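Local coordinates for outer membrane porin protein 32 (Delftia acidovorans, PDB 2FGQ) that forms anion-selective channels across the outer membrane as a homotrimeric porin, here with D-malate bound in the pore, at residues S98-S103 and P182-L187; G209-Y212 and A217-S220; R119-G124 and T238-L243; G244-A247 and G253-K256. All coordinates share one frame; numbering follows the deposited sequence.

Contact 1. Residues S98-S103 and P182-L187. With MLT (D-malate), chain H.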
loop_
_atom_site.group_PDB
_atom_site.type_symbol
_atom_site.label_atom_id
_atom_site.label_comp_id
_atom_site.label_asym_id
_atom_site.label_seq_id
_atom_site.Cartn_x
_atom_site.Cartn_y
_atom_site.Cartn_z
ATOM N N SER A 98 -24.654 -4.971 -7.872
ATOM C CA SER A 98 -24.489 -4.162 -6.679
ATOM C C SER A 98 -24.360 -2.679 -7.013
ATOM O O SER A 98 -24.942 -1.844 -6.318
ATOM C CB SER A 98 -23.292 -4.611 -5.843
ATOM O OG SER A 98 -22.104 -4.305 -6.537
ATOM N N GLN A 99 -23.628 -2.358 -8.076
ATOM C CA GLN A 99 -23.441 -0.971 -8.485
ATOM C C GLN A 99 -24.788 -0.275 -8.669
ATOM O O GLN A 99 -25.010 0.837 -8.190
ATOM C CB GLN A 99 -22.598 -0.859 -9.743
ATOM C CG GLN A 99 -22.176 0.588 -9.994
ATOM C CD GLN A 99 -21.316 0.744 -11.174
ATOM O OE1 GLN A 99 -20.099 0.829 -11.045
ATOM N NE2 GLN A 99 -21.931 0.822 -12.347
ATOM N N LYS A 100 -25.708 -0.958 -9.318
ATOM C CA LYS A 100 -26.981 -0.328 -9.616
ATOM C C LYS A 100 -27.950 -0.412 -8.446
ATOM O O LYS A 100 -28.638 0.560 -8.150
ATOM C CB LYS A 100 -27.590 -0.987 -10.850
ATOM C CG LYS A 100 -28.791 -0.217 -11.411
ATOM C CD LYS A 100 -28.394 1.120 -12.006
ATOM C CE LYS A 100 -29.468 1.706 -12.914
ATOM N NZ LYS A 100 -30.642 2.072 -12.163
ATOM N N LEU A 101 -28.037 -1.555 -7.793
ATOM C CA LEU A 101 -29.103 -1.744 -6.811
ATOM C C LEU A 101 -28.765 -1.092 -5.455
ATOM O O LEU A 101 -29.668 -0.702 -4.721
ATOM C CB LEU A 101 -29.439 -3.215 -6.621
ATOM C CG LEU A 101 -30.362 -3.809 -7.704
ATOM C CD1 LEU A 101 -31.767 -3.251 -7.524
ATOM C CD2 LEU A 101 -29.880 -3.608 -9.103
ATOM N N THR A 102 -27.488 -0.940 -5.109
ATOM C CA THR A 102 -27.174 -0.253 -3.855
ATOM C C THR A 102 -27.549 1.238 -3.924
ATOM O O THR A 102 -27.642 1.871 -2.903
ATOM C CB THR A 102 -25.685 -0.377 -3.407
ATOM O OG1 THR A 102 -24.802 0.062 -4.435
ATOM C CG2 THR A 102 -25.331 -1.795 -3.118
ATOM N N SER A 103 -27.782 1.774 -5.118
ATOM C CA SER A 103 -28.220 3.169 -5.259
ATOM C C SER A 103 -29.583 3.460 -4.568
ATOM O O SER A 103 -29.883 4.623 -4.267
ATOM C CB SER A 103 -28.262 3.580 -6.736
ATOM O OG SER A 103 -29.445 3.045 -7.359
ATOM N N PRO A 182 -36.246 11.719 -11.938
ATOM C CA PRO A 182 -37.008 11.513 -10.692
ATOM C C PRO A 182 -37.347 10.061 -10.372
ATOM O O PRO A 182 -37.419 9.679 -9.226
ATOM C CB PRO A 182 -38.283 12.329 -10.917
ATOM C CG PRO A 182 -38.406 12.484 -12.371
ATOM C CD PRO A 182 -37.017 12.524 -12.909
ATOM N N LEU A 183 -37.564 9.260 -11.407
ATOM C CA LEU A 183 -37.963 7.870 -11.261
ATOM C C LEU A 183 -36.825 6.932 -11.634
ATOM O O LEU A 183 -36.162 7.098 -12.646
ATOM C CB LEU A 183 -39.168 7.568 -12.145
ATOM C CG LEU A 183 -39.641 6.113 -12.179
ATOM C CD1 LEU A 183 -40.147 5.678 -10.848
ATOM C CD2 LEU A 183 -40.719 5.871 -13.248
ATOM N N SER A 184 -36.632 5.935 -10.790
ATOM C CA SER A 184 -35.632 4.896 -11.009
ATOM C C SER A 184 -36.202 3.560 -10.588
ATOM O O SER A 184 -36.793 3.452 -9.508
ATOM C CB SER A 184 -34.374 5.205 -10.172
ATOM O OG SER A 184 -33.322 4.268 -10.409
ATOM N N ALA A 185 -36.029 2.549 -11.434
ATOM C CA ALA A 185 -36.377 1.188 -11.049
ATOM C C ALA A 185 -35.413 0.225 -11.740
ATOM O O ALA A 185 -35.057 0.430 -12.884
ATOM C CB ALA A 185 -37.785 0.872 -11.465
ATOM N N SER A 186 -35.041 -0.833 -11.042
ATOM C CA SER A 186 -34.060 -1.770 -11.561
ATOM C C SER A 186 -34.345 -3.177 -11.086
ATOM O O SER A 186 -34.743 -3.372 -9.941
ATOM C CB SER A 186 -32.627 -1.421 -11.091
ATOM O OG SER A 186 -32.297 -0.044 -11.223
ATOM N N LEU A 187 -34.062 -4.142 -11.958
ATOM C CA LEU A 187 -34.113 -5.557 -11.638
ATOM C C LEU A 187 -32.749 -6.166 -11.933
ATOM O O LEU A 187 -32.270 -6.089 -13.055
ATOM C CB LEU A 187 -35.174 -6.268 -12.475
ATOM C CG LEU A 187 -35.200 -7.804 -12.350
ATOM C CD1 LEU A 187 -35.629 -8.226 -10.968
ATOM C CD2 LEU A 187 -36.125 -8.373 -13.427
HETATM C C1 MLT H . -18.905 1.166 -1.696
HETATM O O1 MLT H . -18.821 2.005 -0.656
HETATM O O2 MLT H . -18.870 1.591 -2.925
HETATM C C2 MLT H . -19.108 -0.298 -1.555
HETATM O O3 MLT H . -18.385 -0.795 -0.459
HETATM C C3 MLT H . -20.605 -0.567 -1.493
HETATM C C4 MLT H . -21.229 0.233 -2.619
HETATM O O4 MLT H . -20.812 1.424 -2.978
HETATM O O5 MLT H . -22.204 -0.228 -3.297
HETATM O O HOH W 1 -31.194 4.789 -8.308
#

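Contact 2. Residues G209-Y212 and A217-S220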
loop_
_atom_site.group_PDB
_atom_site.type_symbol
_atom_site.label_atom_id
_atom_site.label_comp_id
_atom_site.label_asym_id
_atom_site.label_seq_id
_atom_site.Cartn_x
_atom_site.Cartn_y
_atom_site.Cartn_z
ATOM N N GLY A 209 -35.369 -2.902 -7.116
ATOM C CA GLY A 209 -35.347 -1.641 -6.405
ATOM C C GLY A 209 -36.104 -0.584 -7.185
ATOM O O GLY A 209 -36.192 -0.656 -8.402
ATOM N N ALA A 210 -36.666 0.382 -6.464
ATOM C CA ALA A 210 -37.352 1.520 -7.099
ATOM C C ALA A 210 -37.293 2.721 -6.200
ATOM O O ALA A 210 -37.236 2.585 -4.975
ATOM C CB ALA A 210 -38.799 1.188 -7.414
ATOM N N SER A 211 -37.322 3.897 -6.802
ATOM C CA SER A 211 -37.357 5.124 -6.032
ATOM C C SER A 211 -38.016 6.227 -6.832
ATOM O O SER A 211 -38.049 6.197 -8.052
ATOM C CB SER A 211 -35.962 5.593 -5.605
ATOM O OG SER A 211 -35.096 5.859 -6.710
ATOM N N TYR A 212 -38.556 7.204 -6.114
ATOM C CA TYR A 212 -39.078 8.396 -6.745
ATOM C C TYR A 212 -38.674 9.591 -5.940
ATOM O O TYR A 212 -38.913 9.622 -4.753
ATOM C CB TYR A 212 -40.614 8.343 -6.912
ATOM C CG TYR A 212 -41.064 9.421 -7.875
ATOM C CD1 TYR A 212 -41.454 10.658 -7.418
ATOM C CD2 TYR A 212 -41.007 9.228 -9.252
ATOM C CE1 TYR A 212 -41.813 11.671 -8.300
ATOM C CE2 TYR A 212 -41.365 10.228 -10.121
ATOM C CZ TYR A 212 -41.763 11.449 -9.632
ATOM O OH TYR A 212 -42.132 12.466 -10.506
ATOM N N ALA A 217 -39.026 15.431 -1.044
ATOM C CA ALA A 217 -38.651 14.183 -0.368
ATOM C C ALA A 217 -38.413 13.116 -1.416
ATOM O O ALA A 217 -38.840 13.260 -2.570
ATOM C CB ALA A 217 -39.730 13.731 0.585
ATOM N N LYS A 218 -37.738 12.044 -1.019
ATOM C CA LYS A 218 -37.498 10.899 -1.905
ATOM C C LYS A 218 -37.931 9.634 -1.162
ATOM O O LYS A 218 -37.680 9.500 0.034
ATOM C CB LYS A 218 -36.018 10.843 -2.273
ATOM C CG LYS A 218 -35.599 9.639 -3.077
ATOM C CD LYS A 218 -34.144 9.759 -3.566
ATOM C CE LYS A 218 -33.816 8.628 -4.511
ATOM N NZ LYS A 218 -32.346 8.617 -4.901
ATOM N N LEU A 219 -38.592 8.740 -1.868
ATOM C CA LEU A 219 -38.990 7.448 -1.336
ATOM C C LEU A 219 -38.233 6.379 -2.114
ATOM O O LEU A 219 -38.124 6.455 -3.334
ATOM C CB LEU A 219 -40.495 7.269 -1.553
ATOM C CG LEU A 219 -41.138 6.016 -0.979
ATOM C CD1 LEU A 219 -41.130 5.983 0.574
ATOM C CD2 LEU A 219 -42.571 5.943 -1.558
ATOM N N SER A 220 -37.753 5.362 -1.406
ATOM C CA SER A 220 -36.928 4.335 -2.033
ATOM C C SER A 220 -37.198 2.981 -1.375
ATOM O O SER A 220 -37.404 2.919 -0.195
ATOM C CB SER A 220 -35.461 4.723 -1.853
ATOM O OG SER A 220 -34.647 3.929 -2.705
HETATM O O HOH W 2 -32.405 5.961 -6.195
#

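Contact 3. Residues R119-G124 and T238-L243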
loop_
_atom_site.group_PDB
_atom_site.type_symbol
_atom_site.label_atom_id
_atom_site.label_comp_id
_atom_site.label_asym_id
_atom_site.label_seq_id
_atom_site.Cartn_x
_atom_site.Cartn_y
_atom_site.Cartn_z
ATOM N N ARG A 119 -24.599 -9.261 1.743
ATOM C CA ARG A 119 -23.725 -9.778 2.793
ATOM C C ARG A 119 -23.567 -11.296 2.609
ATOM O O ARG A 119 -24.325 -11.940 1.866
ATOM C CB ARG A 119 -24.130 -9.355 4.211
ATOM C CG ARG A 119 -25.299 -10.041 4.719
ATOM C CD ARG A 119 -25.707 -9.542 6.123
ATOM N NE ARG A 119 -24.688 -9.823 7.142
ATOM C CZ ARG A 119 -24.516 -10.995 7.745
ATOM N NH1 ARG A 119 -25.280 -12.037 7.468
ATOM N NH2 ARG A 119 -23.533 -11.140 8.620
ATOM N N ASN A 120 -22.567 -11.856 3.247
ATOM C CA ASN A 120 -22.287 -13.283 3.182
ATOM C C ASN A 120 -23.133 -14.053 4.204
ATOM O O ASN A 120 -22.668 -14.491 5.262
ATOM C CB ASN A 120 -20.793 -13.492 3.386
ATOM C CG ASN A 120 -20.360 -14.908 3.153
ATOM O OD1 ASN A 120 -21.160 -15.782 2.735
ATOM N ND2 ASN A 120 -19.057 -15.152 3.367
ATOM N N TRP A 121 -24.368 -14.279 3.806
ATOM C CA TRP A 121 -25.366 -14.896 4.664
ATOM C C TRP A 121 -25.036 -16.317 5.082
ATOM O O TRP A 121 -25.547 -16.798 6.122
ATOM C CB TRP A 121 -26.758 -14.884 3.979
ATOM C CG TRP A 121 -27.342 -13.508 3.819
ATOM C CD1 TRP A 121 -27.404 -12.772 2.684
ATOM C CD2 TRP A 121 -27.940 -12.716 4.842
ATOM N NE1 TRP A 121 -28.008 -11.562 2.927
ATOM C CE2 TRP A 121 -28.333 -11.497 4.257
ATOM C CE3 TRP A 121 -28.180 -12.904 6.219
ATOM C CZ2 TRP A 121 -28.967 -10.487 4.983
ATOM C CZ3 TRP A 121 -28.795 -11.882 6.945
ATOM C CH2 TRP A 121 -29.177 -10.696 6.323
ATOM N N ALA A 122 -24.244 -17.014 4.251
ATOM C CA ALA A 122 -23.992 -18.454 4.421
ATOM C C ALA A 122 -22.593 -18.788 4.853
ATOM O O ALA A 122 -22.207 -19.957 4.840
ATOM C CB ALA A 122 -24.262 -19.163 3.125
ATOM N N ALA A 123 -21.813 -17.776 5.196
ATOM C CA ALA A 123 -20.372 -17.998 5.413
ATOM C C ALA A 123 -19.705 -18.738 4.244
ATOM O O ALA A 123 -18.854 -19.643 4.404
ATOM C CB ALA A 123 -20.100 -18.717 6.773
ATOM N N GLY A 124 -20.054 -18.308 3.036
ATOM C CA GLY A 124 -19.322 -18.727 1.856
ATOM C C GLY A 124 -17.839 -18.414 1.971
ATOM O O GLY A 124 -17.419 -17.458 2.638
ATOM N N THR A 238 -32.238 -16.188 2.237
ATOM C CA THR A 238 -32.560 -15.010 2.982
ATOM C C THR A 238 -33.335 -14.047 2.089
ATOM O O THR A 238 -32.906 -13.770 0.961
ATOM C CB THR A 238 -31.260 -14.305 3.446
ATOM O OG1 THR A 238 -30.433 -15.230 4.182
ATOM C CG2 THR A 238 -31.579 -13.162 4.411
ATOM N N ASN A 239 -34.483 -13.572 2.583
ATOM C CA ASN A 239 -35.261 -12.524 1.942
ATOM C C ASN A 239 -35.030 -11.229 2.708
ATOM O O ASN A 239 -35.260 -11.168 3.934
ATOM C CB ASN A 239 -36.746 -12.891 1.964
ATOM C CG ASN A 239 -37.073 -14.138 1.135
ATOM O OD1 ASN A 239 -36.407 -14.449 0.164
ATOM N ND2 ASN A 239 -38.157 -14.840 1.526
ATOM N N SER A 240 -34.649 -10.182 1.986
ATOM C CA SER A 240 -34.304 -8.900 2.593
ATOM C C SER A 240 -35.149 -7.797 1.979
ATOM O O SER A 240 -35.359 -7.771 0.776
ATOM C CB SER A 240 -32.814 -8.577 2.393
ATOM O OG SER A 240 -31.967 -9.586 2.944
ATOM N N TYR A 241 -35.659 -6.907 2.809
ATOM C CA TYR A 241 -36.601 -5.871 2.388
ATOM C C TYR A 241 -36.201 -4.540 3.001
ATOM O O TYR A 241 -35.738 -4.505 4.127
ATOM C CB TYR A 241 -37.992 -6.173 2.946
ATOM C CG TYR A 241 -38.547 -7.565 2.703
ATOM C CD1 TYR A 241 -38.154 -8.643 3.468
ATOM C CD2 TYR A 241 -39.508 -7.774 1.750
ATOM C CE1 TYR A 241 -38.682 -9.902 3.267
ATOM C CE2 TYR A 241 -40.053 -9.051 1.530
ATOM C CZ TYR A 241 -39.615 -10.113 2.298
ATOM O OH TYR A 241 -40.152 -11.375 2.123
ATOM N N MET A 242 -36.378 -3.445 2.272
ATOM C CA MET A 242 -36.062 -2.114 2.829
ATOM C C MET A 242 -36.991 -1.076 2.206
ATOM O O MET A 242 -37.366 -1.186 1.031
ATOM C CB MET A 242 -34.588 -1.815 2.541
ATOM C CG MET A 242 -34.057 -0.439 2.653
ATOM S SD MET A 242 -33.065 -0.130 1.007
ATOM C CE MET A 242 -34.351 0.977 0.507
ATOM N N LEU A 243 -37.390 -0.121 3.036
ATOM C CA LEU A 243 -38.142 1.053 2.616
ATOM C C LEU A 243 -37.572 2.231 3.359
ATOM O O LEU A 243 -37.376 2.174 4.575
ATOM C CB LEU A 243 -39.634 0.924 2.975
ATOM C CG LEU A 243 -40.569 1.972 2.355
ATOM C CD1 LEU A 243 -40.490 2.005 0.849
ATOM C CD2 LEU A 243 -41.999 1.661 2.742
#

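Contact 4. Residues G244-A247 and G253-K256. With SO4 (sulfate ion), chain F.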
loop_
_atom_site.group_PDB
_atom_site.type_symbol
_atom_site.label_atom_id
_atom_site.label_comp_id
_atom_site.label_asym_id
_atom_site.label_seq_id
_atom_site.Cartn_x
_atom_site.Cartn_y
_atom_site.Cartn_z
ATOM N N GLY A 244 -37.303 3.298 2.625
ATOM C CA GLY A 244 -36.781 4.508 3.220
ATOM C C GLY A 244 -37.266 5.772 2.573
ATOM O O GLY A 244 -37.782 5.786 1.447
ATOM N N ALA A 245 -37.063 6.858 3.297
ATOM C CA ALA A 245 -37.366 8.186 2.800
ATOM C C ALA A 245 -36.292 9.163 3.237
ATOM O O ALA A 245 -35.698 9.011 4.300
ATOM C CB ALA A 245 -38.694 8.648 3.300
ATOM N N SER A 246 -36.067 10.167 2.416
ATOM C CA SER A 246 -35.173 11.253 2.770
ATOM C C SER A 246 -35.831 12.568 2.377
ATOM O O SER A 246 -36.746 12.594 1.564
ATOM C CB SER A 246 -33.826 11.146 2.067
ATOM O OG SER A 246 -33.960 11.145 0.658
ATOM N N ALA A 247 -35.355 13.646 2.978
ATOM C CA ALA A 247 -35.859 14.979 2.664
ATOM C C ALA A 247 -34.812 16.038 2.981
ATOM O O ALA A 247 -34.203 15.973 4.045
ATOM C CB ALA A 247 -37.094 15.247 3.488
ATOM N N GLY A 253 -29.285 20.904 5.097
ATOM C CA GLY A 253 -29.502 19.665 5.818
ATOM C C GLY A 253 -30.251 18.620 5.029
ATOM O O GLY A 253 -30.902 18.911 4.042
ATOM N N GLU A 254 -30.181 17.391 5.508
ATOM C CA GLU A 254 -30.924 16.273 4.928
ATOM C C GLU A 254 -31.218 15.292 6.055
ATOM O O GLU A 254 -30.336 14.957 6.826
ATOM C CB GLU A 254 -30.110 15.588 3.848
ATOM C CG GLU A 254 -30.815 14.431 3.194
ATOM C CD GLU A 254 -29.875 13.621 2.336
ATOM O OE1 GLU A 254 -28.649 13.618 2.628
ATOM O OE2 GLU A 254 -30.360 12.987 1.384
ATOM N N VAL A 255 -32.462 14.835 6.144
ATOM C CA VAL A 255 -32.857 13.809 7.079
ATOM C C VAL A 255 -33.191 12.547 6.294
ATOM O O VAL A 255 -33.721 12.620 5.174
ATOM C CB VAL A 255 -34.051 14.264 7.969
ATOM C CG1 VAL A 255 -35.294 14.524 7.162
ATOM C CG2 VAL A 255 -34.334 13.272 9.038
ATOM N N LYS A 256 -32.876 11.406 6.887
ATOM C CA LYS A 256 -33.102 10.102 6.266
ATOM C C LYS A 256 -33.645 9.114 7.286
ATOM O O LYS A 256 -33.208 9.074 8.428
ATOM C CB LYS A 256 -31.789 9.502 5.703
ATOM C CG LYS A 256 -30.976 10.347 4.782
ATOM C CD LYS A 256 -29.583 9.711 4.655
ATOM C CE LYS A 256 -28.635 10.570 3.971
ATOM N NZ LYS A 256 -27.420 9.760 3.663
HETATM S S SO4 F . -25.607 12.000 1.422
HETATM O O1 SO4 F . -25.224 13.391 1.699
HETATM O O2 SO4 F . -26.993 11.769 1.857
HETATM O O3 SO4 F . -25.542 11.777 -0.028
HETATM O O4 SO4 F . -24.701 11.069 2.105
HETATM O O HOH W 3 -31.539 10.686 -0.543
#

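Contact 1. Residues S98-S103 and P182-L187
Lys100 and Ser186 form the polar centre of this contact, and the lysine shows how a long side chain can follow a single hydroxyl along most of its length. CB points toward the strand. CG lies anti to the backbone N (chi1 -169°), which carries the chain toward Ser186: CG comes 3.5 Å from Ser186 OG. CD passes the same oxygen more loosely, CE returns to 3.7 Å from OG, and the chain, bent at chi2 and again at chi4, brings NZ round to donate to Ser186 OG at 2.8 Å. The ammonium group also forms a salt bridge with Asp179, while the hydroxyl of Ser186 is bonded to Tyr104 as well. Residues 98-103 belong to the long loop that, as in other general porins, folds into the barrel and narrows the pore; 183-187 are part of the wall behind it. With an alanine at Lys100, Asp179 would probably lose its salt-bridge mate and Ser186 OG the lysine's hydrogen bond, leaving it Tyr104. Beside this polar link lies a van der Waals one, in which Leu101 CD2 meets Ser186 CB at 4.0 Å and CD1 rests 3.8 Å from Ser186 O. Further along, a water donates to Ser103 OG (2.6 Å) and to Ser184 OG, itself bonded to Asp179. On the pore side of the loop, Thr102 OG1 lies 2.9 Å from O5 of the bound malate.

Contact 2. Residues G209-Y212 and A217-S220
The carbonyl oxygen of Leu219 is gripped from two directions: Tyr212 N donates to it at 2.9 Å, and Ser211 CA sends a CA-H...O contact to it at 3.1 Å. Both belong to an antiparallel beta hairpin of the porin barrel, close to a short turn of the kind that porins carry on their periplasmic side. The return bond, Leu219 N to Tyr212 O, completes the hydrogen-bonded pair and is the straighter of the two, with 167° at the hydrogen against 157°. One step along, Ser211 and Ser220 form a non-hydrogen-bonded pair, their CA atoms 4.1 Å apart. The two faces of the sheet differ in chemistry. Tyr212 and Leu219 share one, which in a barrel of this kind is the membrane side, and the tyrosine ring leans away from the opposing strand to meet Phe214 edge-to-face. On the pore side, Ser220 OG sits 3.6 Å from Ser211 CB while its own hydrogen bond goes to the backbone oxygen of Tyr104 in the inward-folded loop, fastening loop to wall. Lys218 also comes over this face. Its CG stands anti to the backbone N (chi1 175°) and the chain beyond is extended, so that CG passes Tyr212 O and CE reaches Ser211 OG at 3.8 Å. A single water then links the two ends, accepting from Lys218 NZ at 3.0 Å and lying 2.7 Å from Ser211 OG.

Contact 3. Residues R119-G124 and T238-L243
A later part of the pore-narrowing loop leans on the barrel wall here, through Trp121 laid against Thr238. The methyl CG2 of Thr238 stands 3.5 Å from the centroid of the six-membered ring and only 8° off the ring normal, a nearly ideal CH-pi contact. The threonine side chain crosses the indole at about a right angle. Its first torsion (chi1 -55°) sets CG2 anti to the backbone N, and both branches bear on the same ring face: the methyl covers the middle of the benzene part, while OG1 lies near the CG-CD2 bond at the rim, 3.6 Å from Trp121 CG. Ser240, two residues on and on the same side of the strand, brings OG obliquely to 3.7 Å from Trp121 CZ2. The contact joins the inward loop of the porin barrel to strand 235-249, many strands away in sequence. The opposite face of the indole is taken by Arg119 CG, 3.4 Å above the plane and offset toward the rim, so the ring is sandwiched between its own loop and the wall. Trp121 NE1 is satisfied by the backbone oxygen of Gly117. Trp121 sits within a type I turn from Asn120 to Ala123, braced by Asn120: its OD1 accepts from Gly124 N at 2.8 Å, on a lone pair in the carbonyl plane, and its ND2 donates to Gly124 O at 2.9 Å.

Contact 4. Residues G244-A247 and G253-K256
Ala247, Ser246 and Val255 have the most surface buried where these two strands run side by side. Ala247 and Val255 form the hydrogen-bonded pair: Ala247 N donates to Val255 O at 2.9 Å, and Val255 N returns a bond to Ala247 O at 3.0 Å. Val255 has CG1 between its backbone N and carbonyl carbon (chi1 63°), which brings that methyl 3.6 Å from Ala247 O and 4.2 Å from Ala247 CB. Ser246 is turned to the other face, paired with Lys256 without direct backbone bonds; its CB meets Lys256 CG at 4.0 Å. Ser246 OG lies 2.7 Å from a water that donates to Glu254 OE2, so the serine reaches the carboxylate indirectly. An alanine in place of Glu254 would probably leave this water without its acceptor and free to shift away from Ser246. Lys256 runs on, extended, to a sulfate probably from the crystallisation liquor: NZ donates to its O2 at 2.7 Å, Arg329 binds the same ion, and NZ also reaches Leu106 O in the inward loop. An apolar outer face and a polar inner one fit a transmembrane hairpin of a porin barrel, the inner face lining an anion-selective pore.

Two principles of porin construction are illustrated. Contacts 2 and 4 are local hairpins, tied by paired backbone bonds; contacts 1 and 3 are distant in sequence and rest chiefly on side chains that brace the inward loop against the wall. Contact 3 is buried, contacts 1 and 2 partly so, and contact 4 lies at the surface. Their chemistry differs too: contact 1 is charged and polar, contact 3 is aromatic with a methyl over a ring. One continuous sheet carries all four. Contact 1 is bonded edge to edge with contact 2 through strands 183-196 and 199-213, contact 2 with contact 4 through 218-230 and 235-249, and contacts 3 and 4 occupy successive lengths of strand 235-249.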